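Local coordinates for UPF0434 family protein (Haloferax volcanii, PDB 6F5Z) that probably activates methyltransferases as the archaeal Trm112 subunit, forming a holoenzyme with a putative methyltransferase partner, at residues V22-R25 with I30-G33; E42-E47 with P51-P56. All coordinates share one frame; numbering follows the deposited sequence.

Followed from the N terminus, the chain first closes contact 1, where V22-R25 meets I30-G33 in the hairpin of strands 24-26 and 29-31, and only then runs out and back to close contact 2 between E42-E47 and P51-P56. The two loops therefore stand in series, neither nested nor crossed, with centres about 13 Å apart. They still touch: Gly-33 O and Ile-46 N lie 2.9 Å apart, a probable hydrogen bond between neighbouring strands of the four-stranded antiparallel sheet. Contact 1 joins that sheet to the two-stranded hairpin, while contact 2 ties strand 43-47 to the C-terminal segment that meets the methyltransferase chain.

Contact 1 (V22-R25 with I30-G33); sequences VDER and IIEG
With CG swung opposite the backbone N (chi1 -178°) and an extended chain beyond it, Glu-24 lies across the side chain of Ile-31, whereas Arg-25, its CG lodged between N and the carbonyl carbon (chi1 68°), folds its guanidinium over Ile-30. There the methyl CD1 of Ile-30 sits over the centre of the guanidinium face, 3.6 Å from CZ of Arg-25, and the same methyl receives CG2 of Val-22 at 3.8 Å. A salt bridge to Glu-3 holds the polar end of Arg-25. On the face bearing Glu-24 and Glu-32, the two side chains run alongside each other in the same direction. Glu-24 OE1 and Glu-32 OE2 lie 4.4 Å apart, bridged by a water that donates to both and probably eases the like-charge approach; Glu-32 OE2 also accepts from the backbone N of Asp-48. CG2 and CD1 of Ile-31 both lie on one side of the Glu-24 carboxylate, CG2 3.8 Å from OE1 of Glu-24 and CD1 nearer OE2. An alanine at Ile-31 would remove both branches and is likely to let the Glu-24 chain swing more freely. The backbone is gripped by two forked bonds. Glu-32 O accepts from Asp-23 N at 2.8 Å and from Glu-24 N, both from one face of the carbonyl; Glu-24 O likewise takes Ile-31 N at 2.9 Å and Glu-32 N at 3.1 Å. Each fork marks a classic beta bulge, and the pair lies where the chain turns its corners at Asp-23 and Glu-32, carrying the long antiparallel ribbon out of the main sheet and into the two-stranded hairpin of this Trm112-like zinc-ribbon-clan fold.

Contact 2 (E42-E47 with P51-P56); sequences EVYPIE and PNLLPP
Pro-51 packs against Ile-46 as a non-hydrogen-bonded antiparallel pair, its CB 4.2 Å from CG1 of the isoleucine, while its CA turns a C-H toward Pro-45 O. Pro-45 O also takes the one direct hydrogen bond between the segments, from Asn-52 N at 2.8 Å, with the donor almost in line with the C=O bond (171°). Beyond it, the Asn-52 side chain lies alongside Pro-45; ND2 donates to a water, which in turn donates to Glu-47 OE1. With CG opposite the backbone N (chi1 -173°), Asn-52 directs OD1 onward along its own segment to accept from Leu-54 N at 3.1 Å, in the carbonyl plane, which makes an Asx turn. The turn follows the short end strand 50-51 of the antiparallel sheet in the Trm112 fold, and the backbones of Pro-51 and Leu-53 hydrogen-bond to the methyltransferase chain, whose Phe-89, Leu-90 and Val-91 pack on Pro-51, Leu-53 and Asn-52 in turn. The carbonyl O of Asn-52 is buried without a polar partner, against CB of Tyr-44. Leu-53 sends CD2 across the base of the tyrosine at about a right angle, 3.7 Å from CG of Tyr-44. Next, Leu-54 O lies in the ring plane at the edge, 3.4 Å from CE1 of Tyr-44; it accepts a hydrogen bond from Arg-59 NE. Pro-56 sets CD 3.8 Å from Tyr-44 OH, a hydroxyl hydrogen-bonded to Asp-11, and its CG meets the Glu-42 carboxylate carbon CD at 3.5 Å.

Contact 1 (V22-R25 with I30-G33)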
loop_
_atom_site.group_PDB
_atom_site.type_symbol
_atom_site.label_atom_id
_atom_site.label_comp_id
_atom_site.label_asym_id
_atom_site.label_seq_id
_atom_site.Cartn_x
_atom_site.Cartn_y
_atom_site.Cartn_z
ATOM N N VAL C 22 6.439 -15.742 37.952
ATOM C CA VAL C 22 5.688 -16.885 37.435
ATOM C C VAL C 22 5.118 -17.725 38.567
ATOM O O VAL C 22 5.862 -18.137 39.468
ATOM C CB VAL C 22 6.616 -17.736 36.529
ATOM C CG1 VAL C 22 5.919 -18.977 36.006
ATOM C CG2 VAL C 22 7.153 -16.926 35.355
ATOM N N ASP C 23 3.817 -18.013 38.499
ATOM C CA ASP C 23 3.196 -18.914 39.445
ATOM C C ASP C 23 2.881 -20.243 38.826
ATOM O O ASP C 23 2.866 -21.234 39.536
ATOM C CB ASP C 23 1.947 -18.314 40.071
ATOM C CG ASP C 23 2.324 -17.223 41.016
ATOM O OD1 ASP C 23 2.979 -17.531 42.050
ATOM O OD2 ASP C 23 2.075 -16.072 40.691
ATOM N N GLU C 24 2.631 -20.291 37.512
ATOM C CA GLU C 24 2.330 -21.543 36.815
ATOM C C GLU C 24 2.787 -21.427 35.379
ATOM O O GLU C 24 2.505 -20.401 34.734
ATOM C CB GLU C 24 0.814 -21.853 36.845
ATOM C CG GLU C 24 0.435 -23.168 36.176
ATOM C CD GLU C 24 -1.049 -23.435 36.078
ATOM O OE1 GLU C 24 -1.856 -22.587 36.524
ATOM O OE2 GLU C 24 -1.409 -24.494 35.528
ATOM N N ARG C 25 3.474 -22.455 34.877
ATOM C CA ARG C 25 3.964 -22.436 33.505
ATOM C C ARG C 25 3.908 -23.815 32.888
ATOM O O ARG C 25 3.823 -24.817 33.612
ATOM C CB ARG C 25 5.396 -21.884 33.457
ATOM C CG ARG C 25 6.460 -22.794 34.100
ATOM C CD ARG C 25 7.870 -22.208 34.057
ATOM N NE ARG C 25 8.221 -21.827 32.682
ATOM C CZ ARG C 25 8.902 -20.735 32.347
ATOM N NH1 ARG C 25 9.377 -19.920 33.291
ATOM N NH2 ARG C 25 9.088 -20.429 31.071
ATOM N N ILE C 30 3.617 -19.097 29.914
ATOM C CA ILE C 30 3.317 -18.591 31.249
ATOM C C ILE C 30 1.800 -18.566 31.390
ATOM O O ILE C 30 1.123 -17.858 30.629
ATOM C CB ILE C 30 3.914 -17.190 31.470
ATOM C CG1 ILE C 30 5.431 -17.160 31.185
ATOM C CG2 ILE C 30 3.624 -16.719 32.908
ATOM C CD1 ILE C 30 6.254 -18.260 31.931
ATOM N N ILE C 31 1.265 -19.301 32.381
ATOM C CA ILE C 31 -0.185 -19.447 32.558
ATOM C C ILE C 31 -0.671 -18.540 33.670
ATOM O O ILE C 31 -1.689 -17.864 33.487
ATOM C CB ILE C 31 -0.551 -20.928 32.833
ATOM C CG1 ILE C 31 -0.002 -21.849 31.711
ATOM C CG2 ILE C 31 -2.066 -21.094 33.028
ATOM C CD1 ILE C 31 0.079 -23.298 32.056
ATOM N N GLU C 32 0.046 -18.504 34.818
ATOM C CA GLU C 32 -0.331 -17.641 35.921
ATOM C C GLU C 32 0.903 -16.896 36.380
ATOM O O GLU C 32 1.976 -17.483 36.416
ATOM C CB GLU C 32 -0.903 -18.448 37.098
ATOM C CG GLU C 32 -2.168 -19.202 36.759
ATOM C CD GLU C 32 -3.371 -18.372 36.333
ATOM O OE1 GLU C 32 -3.466 -17.198 36.776
ATOM O OE2 GLU C 32 -4.286 -18.952 35.699
ATOM N N GLY C 33 0.736 -15.627 36.730
ATOM C CA GLY C 33 1.863 -14.824 37.153
ATOM C C GLY C 33 1.515 -13.362 37.045
ATOM O O GLY C 33 0.334 -13.003 37.052
HETATM O O HOH W 1 -4.401 -21.684 35.766
#

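Contact 2 (E42-E47 with P51-P56)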
loop_
_atom_site.group_PDB
_atom_site.type_symbol
_atom_site.label_atom_id
_atom_site.label_comp_id
_atom_site.label_asym_id
_atom_site.label_seq_id
_atom_site.Cartn_x
_atom_site.Cartn_y
_atom_site.Cartn_z
ATOM N N GLU C 42 3.393 -0.847 39.278
ATOM C CA GLU C 42 2.064 -1.364 38.920
ATOM C C GLU C 42 2.156 -2.872 38.593
ATOM O O GLU C 42 3.147 -3.344 38.041
ATOM C CB GLU C 42 1.452 -0.571 37.745
ATOM C CG GLU C 42 1.133 0.877 38.108
ATOM C CD GLU C 42 0.097 1.169 39.185
ATOM O OE1 GLU C 42 -0.687 0.262 39.555
ATOM O OE2 GLU C 42 0.048 2.342 39.629
ATOM N N VAL C 43 1.142 -3.624 39.015
ATOM C CA VAL C 43 1.086 -5.071 38.844
ATOM C C VAL C 43 0.080 -5.387 37.742
ATOM O O VAL C 43 -1.096 -5.061 37.888
ATOM C CB VAL C 43 0.730 -5.792 40.172
ATOM C CG1 VAL C 43 0.629 -7.315 39.951
ATOM C CG2 VAL C 43 1.763 -5.470 41.266
ATOM N N TYR C 44 0.544 -6.037 36.671
ATOM C CA TYR C 44 -0.271 -6.427 35.508
ATOM C C TYR C 44 -0.404 -7.945 35.570
ATOM O O TYR C 44 0.582 -8.664 35.340
ATOM C CB TYR C 44 0.406 -5.945 34.226
ATOM C CG TYR C 44 0.554 -4.436 34.235
ATOM C CD1 TYR C 44 -0.538 -3.609 33.975
ATOM C CD2 TYR C 44 1.788 -3.833 34.477
ATOM C CE1 TYR C 44 -0.416 -2.224 33.988
ATOM C CE2 TYR C 44 1.928 -2.442 34.460
ATOM C CZ TYR C 44 0.817 -1.642 34.218
ATOM O OH TYR C 44 0.881 -0.258 34.204
ATOM N N PRO C 45 -1.588 -8.470 35.927
ATOM C CA PRO C 45 -1.692 -9.927 36.116
ATOM C C PRO C 45 -1.701 -10.700 34.824
ATOM O O PRO C 45 -2.216 -10.212 33.822
ATOM C CB PRO C 45 -3.017 -10.087 36.857
ATOM C CG PRO C 45 -3.867 -8.938 36.326
ATOM C CD PRO C 45 -2.874 -7.786 36.160
ATOM N N ILE C 46 -1.199 -11.936 34.865
ATOM C CA ILE C 46 -1.284 -12.869 33.735
ATOM C C ILE C 46 -2.246 -13.923 34.230
ATOM O O ILE C 46 -1.974 -14.573 35.255
ATOM C CB ILE C 46 0.074 -13.494 33.414
ATOM C CG1 ILE C 46 1.096 -12.398 33.026
ATOM C CG2 ILE C 46 -0.073 -14.561 32.340
ATOM C CD1 ILE C 46 2.602 -12.870 32.965
ATOM N N GLU C 47 -3.404 -14.028 33.562
ATOM C CA GLU C 47 -4.502 -14.849 34.014
ATOM C C GLU C 47 -4.835 -15.820 32.944
ATOM O O GLU C 47 -5.216 -15.408 31.849
ATOM C CB GLU C 47 -5.722 -13.959 34.326
ATOM C CG GLU C 47 -5.400 -12.880 35.343
ATOM C CD GLU C 47 -6.460 -11.806 35.459
ATOM O OE1 GLU C 47 -7.096 -11.441 34.446
ATOM O OE2 GLU C 47 -6.699 -11.369 36.602
ATOM N N PRO C 51 -2.047 -11.690 29.699
ATOM C CA PRO C 51 -1.677 -10.540 30.508
ATOM C C PRO C 51 -2.741 -9.452 30.388
ATOM O O PRO C 51 -3.225 -9.176 29.266
ATOM C CB PRO C 51 -0.370 -10.049 29.885
ATOM C CG PRO C 51 0.083 -11.167 29.006
ATOM C CD PRO C 51 -1.147 -11.845 28.543
ATOM N N ASN C 52 -3.071 -8.808 31.516
ATOM C CA ASN C 52 -3.977 -7.677 31.487
ATOM C C ASN C 52 -3.096 -6.458 31.679
ATOM O O ASN C 52 -2.712 -6.118 32.809
ATOM C CB ASN C 52 -5.078 -7.777 32.541
ATOM C CG ASN C 52 -6.078 -6.664 32.350
ATOM O OD1 ASN C 52 -5.754 -5.566 31.876
ATOM N ND2 ASN C 52 -7.309 -6.899 32.767
ATOM N N LEU C 53 -2.751 -5.809 30.542
ATOM C CA LEU C 53 -1.859 -4.671 30.489
ATOM C C LEU C 53 -2.625 -3.360 30.301
ATOM O O LEU C 53 -2.058 -2.389 29.771
ATOM C CB LEU C 53 -0.744 -4.862 29.446
ATOM C CG LEU C 53 0.313 -5.877 29.887
ATOM C CD1 LEU C 53 0.996 -6.524 28.707
ATOM C CD2 LEU C 53 1.357 -5.223 30.747
ATOM N N LEU C 54 -3.891 -3.330 30.764
ATOM C CA LEU C 54 -4.617 -2.072 30.797
ATOM C C LEU C 54 -3.966 -1.212 31.870
ATOM O O LEU C 54 -3.595 -1.729 32.937
ATOM C CB LEU C 54 -6.085 -2.260 31.204
ATOM C CG LEU C 54 -6.996 -2.862 30.176
ATOM C CD1 LEU C 54 -8.298 -3.201 30.814
ATOM C CD2 LEU C 54 -7.237 -1.876 29.013
ATOM N N PRO C 55 -3.987 0.121 31.689
ATOM C CA PRO C 55 -3.533 1.018 32.766
ATOM C C PRO C 55 -4.348 0.760 34.025
ATOM O O PRO C 55 -5.512 0.355 33.932
ATOM C CB PRO C 55 -3.868 2.409 32.221
ATOM C CG PRO C 55 -3.881 2.254 30.783
ATOM C CD PRO C 55 -4.443 0.893 30.515
ATOM N N PRO C 56 -3.737 0.889 35.221
ATOM C CA PRO C 56 -4.468 0.583 36.472
ATOM C C PRO C 56 -5.828 1.274 36.648
ATOM O O PRO C 56 -6.746 0.652 37.199
ATOM C CB PRO C 56 -3.468 0.985 37.579
ATOM C CG PRO C 56 -2.441 1.857 36.889
ATOM C CD PRO C 56 -2.344 1.305 35.494
HETATM O O HOH W 2 -7.930 -8.992 35.150
#